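Side-chain contacts in extracellular ligand-binding receptor (Desulfohalobium retbaense DSM 5692, PDB 5ERE), which probably acts as an extracellular sensor, holding 2-oxo-4-methylpentanoic acid in a leucine-binding-protein-like domain and cytosine in a separate PAS-like sensor domain: residues A378-T383 with M429-V434; Q409-R414 with G435-H440; R363-L368 with A394-S399. All coordinates share one frame; numbering follows the deposited sequence.

Contact 1: A378-T383 with M429-V434; sequences AYNCVT and MVEGFV. With CYT (6-aminopyrimidin-2(1H)-one), chain C.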
loop_
_atom_site.group_PDB
_atom_site.type_symbol
_atom_site.label_atom_id
_atom_site.label_comp_id
_atom_site.label_asym_id
_atom_site.label_seq_id
_atom_site.Cartn_x
_atom_site.Cartn_y
_atom_site.Cartn_z
ATOM N N ALA A 378 17.438 -2.341 -16.931
ATOM C CA ALA A 378 18.598 -3.056 -17.471
ATOM C C ALA A 378 19.698 -3.238 -16.441
ATOM O O ALA A 378 19.947 -2.390 -15.605
ATOM C CB ALA A 378 19.162 -2.323 -18.687
ATOM N N TYR A 379 20.362 -4.370 -16.563
ATOM C CA TYR A 379 21.590 -4.648 -15.886
ATOM C C TYR A 379 22.742 -4.304 -16.828
ATOM O O TYR A 379 23.703 -3.669 -16.426
ATOM C CB TYR A 379 21.630 -6.115 -15.487
ATOM C CG TYR A 379 22.881 -6.491 -14.761
ATOM C CD1 TYR A 379 22.998 -6.267 -13.403
ATOM C CD2 TYR A 379 23.946 -7.064 -15.429
ATOM C CE1 TYR A 379 24.126 -6.637 -12.713
ATOM C CE2 TYR A 379 25.099 -7.432 -14.740
ATOM C CZ TYR A 379 25.170 -7.222 -13.382
ATOM O OH TYR A 379 26.300 -7.572 -12.699
ATOM N N ASN A 380 22.644 -4.748 -18.085
ATOM C CA ASN A 380 23.525 -4.223 -19.124
ATOM C C ASN A 380 22.994 -4.475 -20.527
ATOM O O ASN A 380 21.930 -5.068 -20.711
ATOM C CB ASN A 380 24.958 -4.772 -18.987
ATOM C CG ASN A 380 25.079 -6.278 -19.224
ATOM O OD1 ASN A 380 24.281 -6.894 -19.901
ATOM N ND2 ASN A 380 26.139 -6.856 -18.688
ATOM N N CYS A 381 23.759 -4.014 -21.506
ATOM C CA CYS A 381 23.435 -4.150 -22.915
ATOM C C CYS A 381 24.645 -4.653 -23.671
ATOM O O CYS A 381 25.774 -4.199 -23.449
ATOM C CB CYS A 381 22.960 -2.807 -23.515
ATOM S SG CYS A 381 21.575 -2.011 -22.677
ATOM N N VAL A 382 24.412 -5.596 -24.572
ATOM C CA VAL A 382 25.484 -6.149 -25.371
ATOM C C VAL A 382 25.121 -6.247 -26.831
ATOM O O VAL A 382 23.932 -6.224 -27.224
ATOM C CB VAL A 382 25.897 -7.541 -24.890
ATOM C CG1 VAL A 382 26.341 -7.511 -23.447
ATOM C CG2 VAL A 382 24.753 -8.545 -25.082
ATOM N N THR A 383 26.160 -6.370 -27.643
ATOM C CA THR A 383 26.003 -6.843 -28.999
ATOM C C THR A 383 26.668 -8.194 -29.063
ATOM O O THR A 383 27.601 -8.467 -28.307
ATOM C CB THR A 383 26.602 -5.885 -30.043
ATOM O OG1 THR A 383 27.975 -5.618 -29.737
ATOM C CG2 THR A 383 25.801 -4.607 -30.061
HETATM N N MSE A 429 22.770 -16.250 -16.698
HETATM C CA MSE A 429 23.507 -15.401 -17.619
HETATM C C MSE A 429 25.013 -15.417 -17.251
HETATM O O MSE A 429 25.346 -15.701 -16.104
HETATM C CB MSE A 429 22.937 -13.989 -17.557
HETATM C CG MSE A 429 21.452 -13.904 -17.870
HETATM SE SE MSE A 429 21.121 -14.273 -19.769
HETATM C CE MSE A 429 19.145 -14.297 -19.729
ATOM N N VAL A 430 25.904 -15.098 -18.199
ATOM C CA VAL A 430 27.357 -15.059 -17.900
ATOM C C VAL A 430 27.678 -14.051 -16.815
ATOM O O VAL A 430 28.717 -14.155 -16.146
ATOM C CB VAL A 430 28.231 -14.719 -19.144
ATOM C CG1 VAL A 430 28.183 -15.830 -20.161
ATOM C CG2 VAL A 430 27.836 -13.390 -19.772
ATOM N N GLU A 431 26.784 -13.072 -16.652
ATOM C CA GLU A 431 26.941 -12.037 -15.639
ATOM C C GLU A 431 26.815 -12.555 -14.204
ATOM O O GLU A 431 27.152 -11.831 -13.271
ATOM C CB GLU A 431 25.916 -10.921 -15.877
ATOM C CG GLU A 431 26.233 -10.052 -17.074
ATOM C CD GLU A 431 25.827 -10.603 -18.422
ATOM O OE1 GLU A 431 25.245 -11.728 -18.539
ATOM O OE2 GLU A 431 26.106 -9.882 -19.400
ATOM N N GLY A 432 26.320 -13.789 -14.042
ATOM C CA GLY A 432 26.279 -14.462 -12.752
ATOM C C GLY A 432 24.938 -14.585 -12.043
ATOM O O GLY A 432 24.905 -14.814 -10.836
ATOM N N PHE A 433 23.829 -14.420 -12.760
ATOM C CA PHE A 433 22.522 -14.559 -12.125
ATOM C C PHE A 433 21.474 -15.056 -13.123
ATOM O O PHE A 433 21.689 -15.030 -14.342
ATOM C CB PHE A 433 22.103 -13.228 -11.473
ATOM C CG PHE A 433 21.882 -12.084 -12.460
ATOM C CD1 PHE A 433 20.636 -11.919 -13.092
ATOM C CD2 PHE A 433 22.902 -11.202 -12.771
ATOM C CE1 PHE A 433 20.415 -10.876 -13.997
ATOM C CE2 PHE A 433 22.688 -10.147 -13.687
ATOM C CZ PHE A 433 21.446 -9.995 -14.298
ATOM N N VAL A 434 20.359 -15.537 -12.593
ATOM C CA VAL A 434 19.237 -15.987 -13.421
ATOM C C VAL A 434 18.474 -14.737 -13.872
ATOM O O VAL A 434 17.909 -14.014 -13.041
ATOM C CB VAL A 434 18.323 -16.925 -12.653
ATOM C CG1 VAL A 434 17.174 -17.407 -13.483
ATOM C CG2 VAL A 434 19.126 -18.127 -12.164
HETATM N N3 CYT C . 24.292 -12.066 -21.046
HETATM C C4 CYT C . 23.841 -11.058 -21.791
HETATM N N1 CYT C . 23.192 -13.610 -22.489
HETATM C C2 CYT C . 23.988 -13.358 -21.364
HETATM O O2 CYT C . 24.372 -14.317 -20.657
HETATM N N4 CYT C . 24.194 -9.794 -21.423
HETATM C C5 CYT C . 23.023 -11.292 -22.951
HETATM C C6 CYT C . 22.725 -12.565 -23.261
HETATM O O HOH W 1 28.004 -9.502 -13.145
#
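OE2 of Glu431 is gripped by two nitrogens at once. ND2 of Asn380 reaches it across the contact at 3.1 Å with a nearly straight N-H (164°). From the ligand side, N4 of the bound cytosine donates to OE2 of Glu431 at 2.8 Å. The amide nitrogen arrives on the anti side of the carboxylate, 27° out of its plane, while OE2 lies in the amide's own plane. The other oxygen, OE1 of Glu431, takes N3 of cytosine at 2.7 Å. The carboxylate therefore meets the ligand with both oxygens, and its negative charge would favour a proton on N3. A bend at chi2 turns the Glu431 carboxylate back toward the ligand. A leucine in its place removes both oxygens and would probably leave N3 and N4 of cytosine and ND2 of Asn380 without the oxygens that accept from them.

Beside the carboxylate, Phe433 meets Tyr379 edge-to-face: its CE2 stands 3.6 Å above the middle of the tyrosine ring, with the ring planes 73° apart. CG of Glu431 packs 3.7 Å from CE2 of the same tyrosine. A water links Tyr379 OH to the carbonyl O of Glu431, which ties the tip of the tyrosine to the loop.

That loop is a type I turn from Met429 to Gly432, and within it the backbone N of Val430 donates to cytosine O2 at 3.0 Å. Opposite Leu456, Tyr379 and Asn380 form a classic beta bulge. Strand and turn both line the cytosine pocket of a PAS-like sensor domain of the Cache clan.

Contact 2: Q409-R414 with G435-H440; sequences QEQIIR and GIDLEH. With CYT (6-aminopyrimidin-2(1H)-one), chain C.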
loop_
_atom_site.group_PDB
_atom_site.type_symbol
_atom_site.label_atom_id
_atom_site.label_comp_id
_atom_site.label_asym_id
_atom_site.label_seq_id
_atom_site.Cartn_x
_atom_site.Cartn_y
_atom_site.Cartn_z
ATOM N N GLN A 409 22.684 -20.544 -25.607
ATOM C CA GLN A 409 21.553 -20.047 -24.829
ATOM C C GLN A 409 20.264 -20.179 -25.670
ATOM O O GLN A 409 20.244 -19.888 -26.868
ATOM C CB GLN A 409 21.796 -18.602 -24.365
ATOM C CG GLN A 409 22.926 -18.502 -23.326
ATOM C CD GLN A 409 23.104 -17.108 -22.701
ATOM O OE1 GLN A 409 22.380 -16.154 -23.008
ATOM N NE2 GLN A 409 24.099 -16.991 -21.840
ATOM N N GLU A 410 19.200 -20.631 -25.037
ATOM C CA GLU A 410 18.002 -21.038 -25.798
ATOM C C GLU A 410 17.455 -19.886 -26.685
ATOM O O GLU A 410 17.099 -20.109 -27.842
ATOM C CB GLU A 410 16.928 -21.577 -24.837
ATOM C CG GLU A 410 16.244 -20.566 -23.906
ATOM C CD GLU A 410 15.114 -19.807 -24.599
ATOM O OE1 GLU A 410 14.780 -18.690 -24.144
ATOM O OE2 GLU A 410 14.569 -20.322 -25.607
ATOM N N GLN A 411 17.436 -18.656 -26.165
ATOM C CA GLN A 411 16.934 -17.503 -26.942
ATOM C C GLN A 411 17.837 -17.146 -28.111
ATOM O O GLN A 411 17.364 -16.636 -29.132
ATOM C CB GLN A 411 16.741 -16.272 -26.045
ATOM C CG GLN A 411 17.988 -15.395 -25.758
ATOM C CD GLN A 411 18.923 -16.040 -24.741
ATOM O OE1 GLN A 411 18.785 -17.212 -24.425
ATOM N NE2 GLN A 411 19.829 -15.246 -24.176
ATOM N N ILE A 412 19.133 -17.412 -27.962
ATOM C CA ILE A 412 20.128 -17.068 -28.968
ATOM C C ILE A 412 20.000 -18.035 -30.151
ATOM O O ILE A 412 20.120 -17.658 -31.314
ATOM C CB ILE A 412 21.582 -17.126 -28.390
ATOM C CG1 ILE A 412 21.811 -16.045 -27.331
ATOM C CG2 ILE A 412 22.626 -17.045 -29.501
ATOM C CD1 ILE A 412 21.751 -14.638 -27.839
ATOM N N ILE A 413 19.780 -19.297 -29.840
ATOM C CA ILE A 413 19.473 -20.280 -30.858
ATOM C C ILE A 413 18.263 -19.851 -31.672
ATOM O O ILE A 413 18.284 -19.862 -32.912
ATOM C CB ILE A 413 19.236 -21.659 -30.193
ATOM C CG1 ILE A 413 20.546 -22.137 -29.547
ATOM C CG2 ILE A 413 18.758 -22.677 -31.201
ATOM C CD1 ILE A 413 20.414 -23.409 -28.632
ATOM N N ARG A 414 17.211 -19.440 -30.980
ATOM C CA ARG A 414 15.972 -19.093 -31.657
ATOM C C ARG A 414 16.152 -17.880 -32.547
ATOM O O ARG A 414 15.637 -17.832 -33.657
ATOM C CB ARG A 414 14.875 -18.852 -30.638
ATOM C CG ARG A 414 14.449 -20.149 -29.957
ATOM C CD ARG A 414 13.210 -19.986 -29.127
ATOM N NE ARG A 414 13.420 -19.258 -27.871
ATOM C CZ ARG A 414 12.917 -18.055 -27.588
ATOM N NH1 ARG A 414 12.156 -17.401 -28.458
ATOM N NH2 ARG A 414 13.161 -17.505 -26.414
ATOM N N GLY A 435 18.489 -14.469 -15.167
ATOM C CA GLY A 435 17.840 -13.273 -15.667
ATOM C C GLY A 435 17.075 -13.514 -16.952
ATOM O O GLY A 435 16.934 -14.644 -17.415
ATOM N N ILE A 436 16.613 -12.414 -17.531
ATOM C CA ILE A 436 15.801 -12.407 -18.762
ATOM C C ILE A 436 16.378 -11.384 -19.757
ATOM O O ILE A 436 16.634 -10.242 -19.377
ATOM C CB ILE A 436 14.317 -12.069 -18.467
ATOM C CG1 ILE A 436 13.680 -13.191 -17.645
ATOM C CG2 ILE A 436 13.526 -11.875 -19.780
ATOM C CD1 ILE A 436 12.367 -12.795 -16.999
ATOM N N ASP A 437 16.653 -11.882 -20.969
ATOM C CA ASP A 437 17.307 -11.205 -22.091
ATOM C C ASP A 437 16.307 -10.875 -23.208
ATOM O O ASP A 437 15.577 -11.760 -23.662
ATOM C CB ASP A 437 18.422 -12.129 -22.636
ATOM C CG ASP A 437 19.243 -11.489 -23.770
ATOM O OD1 ASP A 437 19.306 -10.256 -23.862
ATOM O OD2 ASP A 437 19.843 -12.238 -24.569
ATOM N N LEU A 438 16.251 -9.617 -23.643
ATOM C CA LEU A 438 15.471 -9.241 -24.824
ATOM C C LEU A 438 16.428 -8.894 -25.945
ATOM O O LEU A 438 17.270 -7.993 -25.782
ATOM C CB LEU A 438 14.540 -8.060 -24.507
ATOM C CG LEU A 438 13.752 -7.406 -25.650
ATOM C CD1 LEU A 438 12.917 -8.373 -26.414
ATOM C CD2 LEU A 438 12.868 -6.328 -25.060
ATOM N N GLU A 439 16.330 -9.612 -27.064
ATOM C CA GLU A 439 17.240 -9.389 -28.202
ATOM C C GLU A 439 16.542 -9.097 -29.511
ATOM O O GLU A 439 15.509 -9.685 -29.831
ATOM C CB GLU A 439 18.148 -10.590 -28.425
ATOM C CG GLU A 439 18.972 -11.011 -27.204
ATOM C CD GLU A 439 20.480 -11.189 -27.478
ATOM O OE1 GLU A 439 20.973 -10.828 -28.575
ATOM O OE2 GLU A 439 21.192 -11.676 -26.563
ATOM N N HIS A 440 17.112 -8.174 -30.272
ATOM C CA HIS A 440 16.682 -7.955 -31.648
ATOM C C HIS A 440 17.835 -8.264 -32.588
ATOM O O HIS A 440 18.993 -7.945 -32.287
ATOM C CB HIS A 440 16.190 -6.523 -31.867
ATOM C CG HIS A 440 14.816 -6.269 -31.337
ATOM N ND1 HIS A 440 13.765 -5.905 -32.152
ATOM C CD2 HIS A 440 14.312 -6.341 -30.085
ATOM C CE1 HIS A 440 12.679 -5.739 -31.414
ATOM N NE2 HIS A 440 12.985 -6.002 -30.159
HETATM N N3 CYT C . 24.292 -12.066 -21.046
HETATM C C4 CYT C . 23.841 -11.058 -21.791
HETATM N N1 CYT C . 23.192 -13.610 -22.489
HETATM C C2 CYT C . 23.988 -13.358 -21.364
HETATM O O2 CYT C . 24.372 -14.317 -20.657
HETATM N N4 CYT C . 24.194 -9.794 -21.423
HETATM C C5 CYT C . 23.023 -11.292 -22.951
HETATM C C6 CYT C . 22.725 -12.565 -23.261
#
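Helix 410-414 and strand 437-440 run in nearly the same direction, 15° apart, with their axes 9.7 Å from each other at closest approach; the nearest CA atoms, those of Gln411 and Asp437, are 8.0 Å apart. This is a helix laid over the antiparallel sheet of a PAS-like sensor domain, with cytosine bound near the start of the helix. Gln409, at the N-cap position, belongs to that pocket together with Asp437 and Glu439 from the strand.

The direct polar link is Gln411 NE2 to Asp437 OD2, 3.0 Å long and straight (165°), on the anti lone pair of the carboxylate. Amide and carboxylate stand almost perpendicular, their planes 85° apart. Gln411 starts with CG wedged between backbone N and carbonyl carbon, and its chain bends at chi2, which swings the amide across to the aspartate. The same NE2 also donates to OE1 of Gln409 at 2.9 Å, making Gln411 a second-shell residue that fixes the rotation of a ligand-binding amide.

Further along, CD1 of Ile412 comes within 3.3 Å of OE2 of Glu439, setting a methyl against the carboxylate. OE2 of Glu439 is 2.5 Å from OD2 of Asp437, so one of these acids probably carries a proton. Their other oxygens are held by serines of the adjoining strand, Asp437 OD1 by Ser454 and Glu439 OE1 by Ser452. On the helix itself, Arg414 takes Glu410 side-on, through NE and NH2, in a salt bridge.

At the ligand, NE2 of Gln409 donates to cytosine O2 at 2.9 Å, and OE1 of Gln409 lies 2.7 Å from cytosine N1.

Contact 3: R363-L368 with A394-S399; sequences RASAIL and APKQYS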
loop_
_atom_site.group_PDB
_atom_site.type_symbol
_atom_site.label_atom_id
_atom_site.label_comp_id
_atom_site.label_asym_id
_atom_site.label_seq_id
_atom_site.Cartn_x
_atom_site.Cartn_y
_atom_site.Cartn_z
ATOM N N ARG A 363 31.468 3.759 -32.207
ATOM C CA ARG A 363 30.109 4.092 -32.647
ATOM C C ARG A 363 29.077 3.071 -32.100
ATOM O O ARG A 363 27.973 3.435 -31.677
ATOM C CB ARG A 363 30.028 4.143 -34.175
ATOM C CG ARG A 363 30.989 5.136 -34.849
ATOM C CD ARG A 363 30.531 5.461 -36.272
ATOM N NE ARG A 363 30.421 4.257 -37.098
ATOM C CZ ARG A 363 31.449 3.660 -37.703
ATOM N NH1 ARG A 363 32.681 4.158 -37.586
ATOM N NH2 ARG A 363 31.248 2.561 -38.425
ATOM N N ALA A 364 29.438 1.797 -32.107
ATOM C CA ALA A 364 28.547 0.774 -31.558
ATOM C C ALA A 364 28.391 0.983 -30.048
ATOM O O ALA A 364 27.281 0.977 -29.520
ATOM C CB ALA A 364 29.073 -0.617 -31.859
ATOM N N SER A 365 29.511 1.199 -29.367
ATOM C CA SER A 365 29.513 1.435 -27.936
ATOM C C SER A 365 28.597 2.569 -27.515
ATOM O O SER A 365 27.970 2.484 -26.461
ATOM C CB SER A 365 30.935 1.721 -27.462
ATOM O OG SER A 365 31.684 0.515 -27.453
ATOM N N ALA A 366 28.520 3.623 -28.336
ATOM C CA ALA A 366 27.689 4.791 -28.044
ATOM C C ALA A 366 26.197 4.472 -28.107
ATOM O O ALA A 366 25.387 4.998 -27.337
ATOM C CB ALA A 366 28.016 5.935 -29.042
ATOM N N ILE A 367 25.834 3.650 -29.079
ATOM C CA ILE A 367 24.472 3.149 -29.192
ATOM C C ILE A 367 24.158 2.366 -27.915
ATOM O O ILE A 367 23.131 2.600 -27.270
ATOM C CB ILE A 367 24.331 2.323 -30.473
ATOM C CG1 ILE A 367 24.437 3.293 -31.672
ATOM C CG2 ILE A 367 23.023 1.544 -30.511
ATOM C CD1 ILE A 367 24.685 2.630 -33.027
ATOM N N LEU A 368 25.084 1.509 -27.507
ATOM C CA LEU A 368 24.907 0.690 -26.308
ATOM C C LEU A 368 24.789 1.535 -25.048
ATOM O O LEU A 368 23.915 1.290 -24.216
ATOM C CB LEU A 368 26.059 -0.318 -26.162
ATOM C CG LEU A 368 26.026 -1.555 -27.095
ATOM C CD1 LEU A 368 27.191 -2.473 -26.795
ATOM C CD2 LEU A 368 24.695 -2.349 -27.016
ATOM N N ALA A 394 27.784 -2.321 -22.724
ATOM C CA ALA A 394 27.700 -1.179 -21.852
ATOM C C ALA A 394 26.820 -1.530 -20.663
ATOM O O ALA A 394 25.806 -2.188 -20.835
ATOM C CB ALA A 394 27.134 0.044 -22.594
ATOM N N PRO A 395 27.173 -1.074 -19.453
ATOM C CA PRO A 395 28.359 -0.320 -19.018
ATOM C C PRO A 395 29.645 -1.048 -19.249
ATOM O O PRO A 395 29.674 -2.280 -19.198
ATOM C CB PRO A 395 28.124 -0.143 -17.529
ATOM C CG PRO A 395 26.679 -0.159 -17.401
ATOM C CD PRO A 395 26.249 -1.245 -18.333
ATOM N N LYS A 396 30.719 -0.293 -19.459
ATOM C CA LYS A 396 31.994 -0.907 -19.771
ATOM C C LYS A 396 32.580 -1.644 -18.571
ATOM O O LYS A 396 33.486 -2.451 -18.739
ATOM C CB LYS A 396 32.981 0.154 -20.314
ATOM C CG LYS A 396 32.744 0.502 -21.812
ATOM C CD LYS A 396 32.868 -0.751 -22.723
ATOM C CE LYS A 396 32.684 -0.489 -24.233
ATOM N NZ LYS A 396 31.374 0.098 -24.602
ATOM N N GLN A 397 32.080 -1.412 -17.363
ATOM C CA GLN A 397 32.579 -2.200 -16.218
ATOM C C GLN A 397 32.311 -3.722 -16.330
ATOM O O GLN A 397 32.894 -4.535 -15.594
ATOM C CB GLN A 397 31.988 -1.679 -14.911
ATOM C CG GLN A 397 30.503 -1.927 -14.705
ATOM C CD GLN A 397 30.149 -2.199 -13.238
ATOM O OE1 GLN A 397 29.399 -1.442 -12.614
ATOM N NE2 GLN A 397 30.684 -3.279 -12.692
ATOM N N TYR A 398 31.439 -4.120 -17.251
ATOM C CA TYR A 398 31.187 -5.546 -17.470
ATOM C C TYR A 398 31.967 -6.069 -18.668
ATOM O O TYR A 398 31.619 -7.078 -19.232
ATOM C CB TYR A 398 29.692 -5.803 -17.661
ATOM C CG TYR A 398 28.885 -5.337 -16.482
ATOM C CD1 TYR A 398 29.101 -5.855 -15.200
ATOM C CD2 TYR A 398 27.921 -4.367 -16.633
ATOM C CE1 TYR A 398 28.362 -5.411 -14.123
ATOM C CE2 TYR A 398 27.192 -3.909 -15.561
ATOM C CZ TYR A 398 27.387 -4.435 -14.319
ATOM O OH TYR A 398 26.617 -3.927 -13.293
ATOM N N SER A 399 33.035 -5.376 -19.033
ATOM C CA SER A 399 33.883 -5.736 -20.171
ATOM C C SER A 399 34.388 -7.158 -20.184
ATOM O O SER A 399 34.728 -7.693 -21.236
ATOM C CB SER A 399 35.104 -4.778 -20.216
ATOM O OG SER A 399 34.709 -3.554 -20.806
#
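Ser365 and Lys396 make the polar part of this contact. NZ of Lys396 approaches OG of Ser365 at 2.9 Å, but the hydrogen bond is weak, and each group has a stronger partner elsewhere: the ammonium donates to the carbonyl O of Val393, while the serine hydroxyl is paired with ND2 of Asn392 and with the carbonyl O of Gly361. The lysine is not stretched out. Bends at chi2 (-59°) and chi4 (-59°) fold its chain and bring NZ to the serine, with CE of Lys396 3.5 Å from OG of Ser365.

The apolar part is a close meeting of backbone-near carbons. CB of Ala394 lies 3.7 Å from CB of Leu368 and reaches its carbonyl carbon too. With a methyl as the whole side chain, the end of the strand can come so near the helix that the CA atoms of Leu368 and Ala394 are only 5.6 Å apart. Farther along the leucine, CD1 of Leu368 comes to 4.1 Å from the backbone N of Ala394.

Hydrogen bonds inside 394-399 shape the piece that carries the lysine. After a cis peptide bond before Pro395, the chain enters a short 3-10 segment. The carbonyl O of Lys396 accepts twice from Ser399, from its backbone N at 3.0 Å and from its OG at 2.6 Å, the hydroxyl lying in the carbonyl plane on a lone pair.

Around this contact, helix 362-374 flanks the antiparallel sheet of the PAS-like sensor domain, packed between it and helix 324-357: Ala364 touches Leu354 of the long helix, whereas Leu368 leans on Cys381 and Thr383 of strand 378-385 and on Asn392 of strand 390-394, the strand that ends at Ala394.

Overall arrangement
All three contacts belong to the cytosine-binding PAS-like sensor domain, far from the chain's centre. Contacts 1 and 2 have centres about 11 Å apart and both touch cytosine; the centre of contact 1 is about 13 Å from that of contact 3, which it touches, and the centres of contacts 2 and 3 are about 19 Å apart, without touching. Along the chain, 363-368 comes first, then 378-383, 394-399, 409-414, 429-434 and 435-440, so contact 1 interleaves with both others while contact 3 closes before contact 2 opens. Strands 378-385 and 434-443 share one antiparallel sheet. Helix 362-374 packs on strand 378-385, whose Asn380 and Val382 line the pocket, while Gln409, just ahead of helix 410-418, meets the ligand.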